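Local coordinates for protein sulfate transporter 4.1, chloroplastic (Arabidopsis thaliana, PDB 7LHV) that carries sulfate across the membrane together with protons as a secondary active symporter, and may help to regulate sulfate assimilation, at residues 544-547 against 548-552; 574-577 against 578-581. All blocks are in the same frame, centred on the assembly; numbering follows the deposited sequence.

Contact 1: residues 544-547 against 548-552; sequences YIKD and RLREY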
# COMPACT_ATOMS: atom_id res chain seq x y z
N TYR A 544 -14.24 5.55 -8.27
CA TYR A 544 -14.21 6.90 -8.81
C TYR A 544 -14.90 6.96 -10.17
O TYR A 544 -15.64 7.90 -10.46
CB TYR A 544 -12.77 7.39 -8.92
CG TYR A 544 -12.63 8.79 -9.48
CD1 TYR A 544 -12.71 9.90 -8.65
CD2 TYR A 544 -12.41 9.00 -10.83
CE1 TYR A 544 -12.59 11.18 -9.16
CE2 TYR A 544 -12.28 10.27 -11.34
CZ TYR A 544 -12.37 11.36 -10.51
OH TYR A 544 -12.24 12.62 -11.02
N ILE A 545 -14.67 5.95 -11.01
CA ILE A 545 -15.31 5.93 -12.33
C ILE A 545 -16.81 5.77 -12.18
O ILE A 545 -17.59 6.40 -12.90
CB ILE A 545 -14.69 4.81 -13.19
CG1 ILE A 545 -13.22 5.12 -13.48
CG2 ILE A 545 -15.46 4.66 -14.49
CD1 ILE A 545 -12.42 3.93 -13.91
N LYS A 546 -17.25 4.94 -11.23
CA LYS A 546 -18.68 4.79 -10.99
C LYS A 546 -19.30 6.11 -10.55
O LYS A 546 -20.38 6.48 -11.03
CB LYS A 546 -18.93 3.71 -9.94
CG LYS A 546 -19.09 2.32 -10.52
CD LYS A 546 -19.75 1.37 -9.53
CE LYS A 546 -18.88 1.14 -8.31
NZ LYS A 546 -19.05 -0.23 -7.76
N ASP A 547 -18.63 6.84 -9.66
CA ASP A 547 -19.16 8.13 -9.21
C ASP A 547 -19.22 9.13 -10.36
O ASP A 547 -20.20 9.87 -10.51
CB ASP A 547 -18.31 8.67 -8.07
CG ASP A 547 -18.33 7.78 -6.85
OD1 ASP A 547 -18.90 6.68 -6.93
OD2 ASP A 547 -17.77 8.19 -5.81
N ARG A 548 -18.16 9.17 -11.18
CA ARG A 548 -18.14 10.10 -12.30
C ARG A 548 -19.23 9.79 -13.31
O ARG A 548 -19.83 10.71 -13.89
CB ARG A 548 -16.77 10.08 -12.98
CG ARG A 548 -15.66 10.70 -12.15
CD ARG A 548 -15.92 12.18 -11.94
NE ARG A 548 -16.10 12.87 -13.21
CZ ARG A 548 -15.11 13.43 -13.91
NH1 ARG A 548 -13.86 13.40 -13.48
NH2 ARG A 548 -15.40 14.02 -15.06
N LEU A 549 -19.50 8.51 -13.54
CA LEU A 549 -20.57 8.15 -14.47
C LEU A 549 -21.95 8.36 -13.86
O LEU A 549 -22.92 8.59 -14.59
CB LEU A 549 -20.38 6.71 -14.94
CG LEU A 549 -19.11 6.48 -15.75
CD1 LEU A 549 -18.96 5.03 -16.15
CD2 LEU A 549 -19.07 7.38 -16.97
N ARG A 550 -22.07 8.27 -12.53
CA ARG A 550 -23.33 8.54 -11.87
C ARG A 550 -23.63 10.03 -11.74
O ARG A 550 -24.78 10.39 -11.46
CB ARG A 550 -23.35 7.91 -10.47
CG ARG A 550 -23.55 6.41 -10.45
CD ARG A 550 -23.33 5.86 -9.05
NE ARG A 550 -23.74 4.47 -8.93
CZ ARG A 550 -23.33 3.65 -7.97
NH1 ARG A 550 -22.50 4.06 -7.02
NH2 ARG A 550 -23.77 2.40 -7.95
N GLU A 551 -22.63 10.89 -11.90
CA GLU A 551 -22.91 12.32 -11.92
C GLU A 551 -23.94 12.68 -12.99
O GLU A 551 -24.73 13.61 -12.81
CB GLU A 551 -21.63 13.13 -12.12
CG GLU A 551 -20.65 13.06 -10.96
CD GLU A 551 -19.40 13.86 -11.21
OE1 GLU A 551 -19.23 14.37 -12.35
OE2 GLU A 551 -18.57 13.99 -10.29
N TYR A 552 -23.94 11.95 -14.10
CA TYR A 552 -24.93 12.20 -15.15
C TYR A 552 -26.33 11.79 -14.71
O TYR A 552 -27.31 12.48 -15.03
CB TYR A 552 -24.50 11.49 -16.43
CG TYR A 552 -23.11 11.88 -16.84
CD1 TYR A 552 -22.86 13.13 -17.39
CD2 TYR A 552 -22.03 11.03 -16.65
CE1 TYR A 552 -21.58 13.51 -17.75
CE2 TYR A 552 -20.75 11.40 -17.01
CZ TYR A 552 -20.53 12.64 -17.56
OH TYR A 552 -19.26 13.01 -17.92
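Tyr544 O takes the backbone N-H of Arg548 in a 2.9 Å bond, and the same two residues meet again through their side chains. Arg548 NH1 donates to Tyr544 OH at 3.0 Å, with the phenol oxygen lying almost in the guanidinium plane. On the way there, the aliphatic part of the arginine runs alongside the tyrosine: Arg548 CG sits over one face of the ring, displaced toward its rim and 3.9 Å from the centroid, a CH-pi contact. The ring takes this place because CG of Tyr544 is anti to the backbone N (chi1 -180°), which swings it along the helix beside Arg548. The arginine chain, bent at chi2 and chi3, folds round the rim, and its guanidinium ends steeply turned against the ring, 84° between the planes. A second partner holds the cation from the next turn: Arg548 NE forms a salt bridge with Glu551 OE1 at 3.6 Å. Were the tyrosine cut back to an alanine here, NH1 would probably lose its phenol partner and the arginine CG the ring face it lies on, leaving the guanidinium freer to turn. On the buried side Ile545 CG2 packs against Leu549 CD1 at 3.9 Å, the two side chains running alongside each other. Lys546 CD lies over one face of the Arg550 guanidinium, whose NH2 goes to Glu596 of helix 584-599 in a salt bridge. Each backbone carbonyl from Tyr544 to Asp547 accepts the N-H four residues on, the ladder of an alpha helix. Helix 542-560 is the crossover of a beta-alpha-beta unit in the STAS domain, running between the parallel strands 527-533 and 569-575.

Contact 2: residues 574-577 against 578-581; sequences LEMS and PVTH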
# COMPACT_ATOMS: atom_id res chain seq x y z
N LEU A 574 -18.81 5.82 -24.05
CA LEU A 574 -17.52 5.62 -23.40
C LEU A 574 -16.46 5.35 -24.45
O LEU A 574 -16.58 4.42 -25.25
CB LEU A 574 -17.58 4.48 -22.38
CG LEU A 574 -18.23 4.78 -21.04
CD1 LEU A 574 -19.72 4.94 -21.16
CD2 LEU A 574 -17.88 3.70 -20.04
N GLU A 575 -15.41 6.17 -24.44
CA GLU A 575 -14.23 5.94 -25.26
C GLU A 575 -13.28 5.07 -24.46
O GLU A 575 -12.68 5.52 -23.48
CB GLU A 575 -13.57 7.27 -25.62
CG GLU A 575 -14.41 8.13 -26.49
CD GLU A 575 -14.62 7.52 -27.85
OE1 GLU A 575 -13.71 6.82 -28.34
OE2 GLU A 575 -15.72 7.71 -28.40
N MET A 576 -13.14 3.81 -24.86
CA MET A 576 -12.29 2.88 -24.13
C MET A 576 -11.00 2.58 -24.89
O MET A 576 -10.35 1.56 -24.63
CB MET A 576 -13.06 1.59 -23.82
CG MET A 576 -14.20 1.83 -22.84
SD MET A 576 -15.21 0.40 -22.47
CE MET A 576 -14.06 -0.57 -21.50
N SER A 577 -10.63 3.44 -25.83
CA SER A 577 -9.35 3.28 -26.52
C SER A 577 -8.14 3.39 -25.59
O SER A 577 -7.23 2.55 -25.73
CB SER A 577 -9.25 4.27 -27.69
OG SER A 577 -9.47 5.61 -27.29
N PRO A 578 -8.05 4.33 -24.64
CA PRO A 578 -6.91 4.32 -23.73
C PRO A 578 -7.02 3.29 -22.62
O PRO A 578 -6.03 3.09 -21.90
CB PRO A 578 -6.92 5.74 -23.15
CG PRO A 578 -8.32 6.11 -23.15
CD PRO A 578 -8.93 5.48 -24.37
N VAL A 579 -8.17 2.64 -22.46
CA VAL A 579 -8.35 1.62 -21.44
C VAL A 579 -7.60 0.38 -21.91
O VAL A 579 -8.07 -0.35 -22.79
CB VAL A 579 -9.83 1.33 -21.18
CG1 VAL A 579 -9.97 0.32 -20.06
CG2 VAL A 579 -10.56 2.60 -20.83
N THR A 580 -6.43 0.13 -21.33
CA THR A 580 -5.61 -0.99 -21.77
C THR A 580 -6.27 -2.33 -21.45
O THR A 580 -6.28 -3.24 -22.28
CB THR A 580 -4.22 -0.91 -21.14
OG1 THR A 580 -3.59 0.32 -21.53
CG2 THR A 580 -3.36 -2.07 -21.59
N HIS A 581 -6.84 -2.45 -20.25
CA HIS A 581 -7.44 -3.71 -19.82
C HIS A 581 -8.50 -3.41 -18.77
O HIS A 581 -8.50 -2.35 -18.14
CB HIS A 581 -6.39 -4.67 -19.27
CG HIS A 581 -5.46 -4.04 -18.27
ND1 HIS A 581 -5.83 -3.79 -16.97
CD2 HIS A 581 -4.19 -3.60 -18.40
CE1 HIS A 581 -4.81 -3.24 -16.33
NE2 HIS A 581 -3.81 -3.11 -17.17
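Ser577 (phi -62°, psi -44°) and Pro578, with its phi kept negative by the ring, both take helix-like backbone torsions, and between them they fold the chain back so that Val579 comes up beside Met576. The CA atoms of Met576 and Val579 end 4.9 Å apart. Across the bend Val579 N donates to Met576 O at 3.3 Å; the bond is weak, with an N-H...O angle of 134°. These are the features of a type I beta turn, with Ser577 and Pro578 at its two corners. The turn comes directly after strand 569-575, one of the inner strands of the mixed sheet of the STAS domain, and sends the chain off toward helix 584-599. Proline has no N-H to give, and Ser577 OG, though 3.3 Å from Pro578 N, therefore finds no donor there; it lies alongside the ring, next to CD. Apolar side chains meet as well: Val579 holds CG2 beside its own backbone N and anti to its carbonyl carbon, which turns that methyl onto Met576 CB at 4.0 Å and over Met576 CA at 3.7 Å. From there the methionine chain runs on to touch Ile606 of strand 603-606, while Val579 also reaches Ile537. Just before the turn, Glu575 is buried, and its carboxylate oxygen OE2 is hydrogen-bonded to Ser607 OG. Past the bend, Thr580 packs on His500 of the second subunit.

How the contacts relate
Contacts 1 and 2 follow one another along the chain in one STAS domain, on helix 542-560 and at the end of strand 569-575, the element that comes next. Their centres are 16 Å apart, yet they touch through Leu549 CD1 and Leu574 CD2, 4.2 Å from each other, where the helix lies on the sheet. They also share neighbours: Ile533 is met by Ile545 and Leu574, Ile537 by Ile545 and Val579. Each reaches the second subunit, contact 1 through Arg550 and contact 2 through Thr580 and His581. Bound lipids lie near contact 1 without touching it: the Tyr544 side chain is about 9 Å from a phosphatidylcholine and about 11 Å from a sphingosine phosphate.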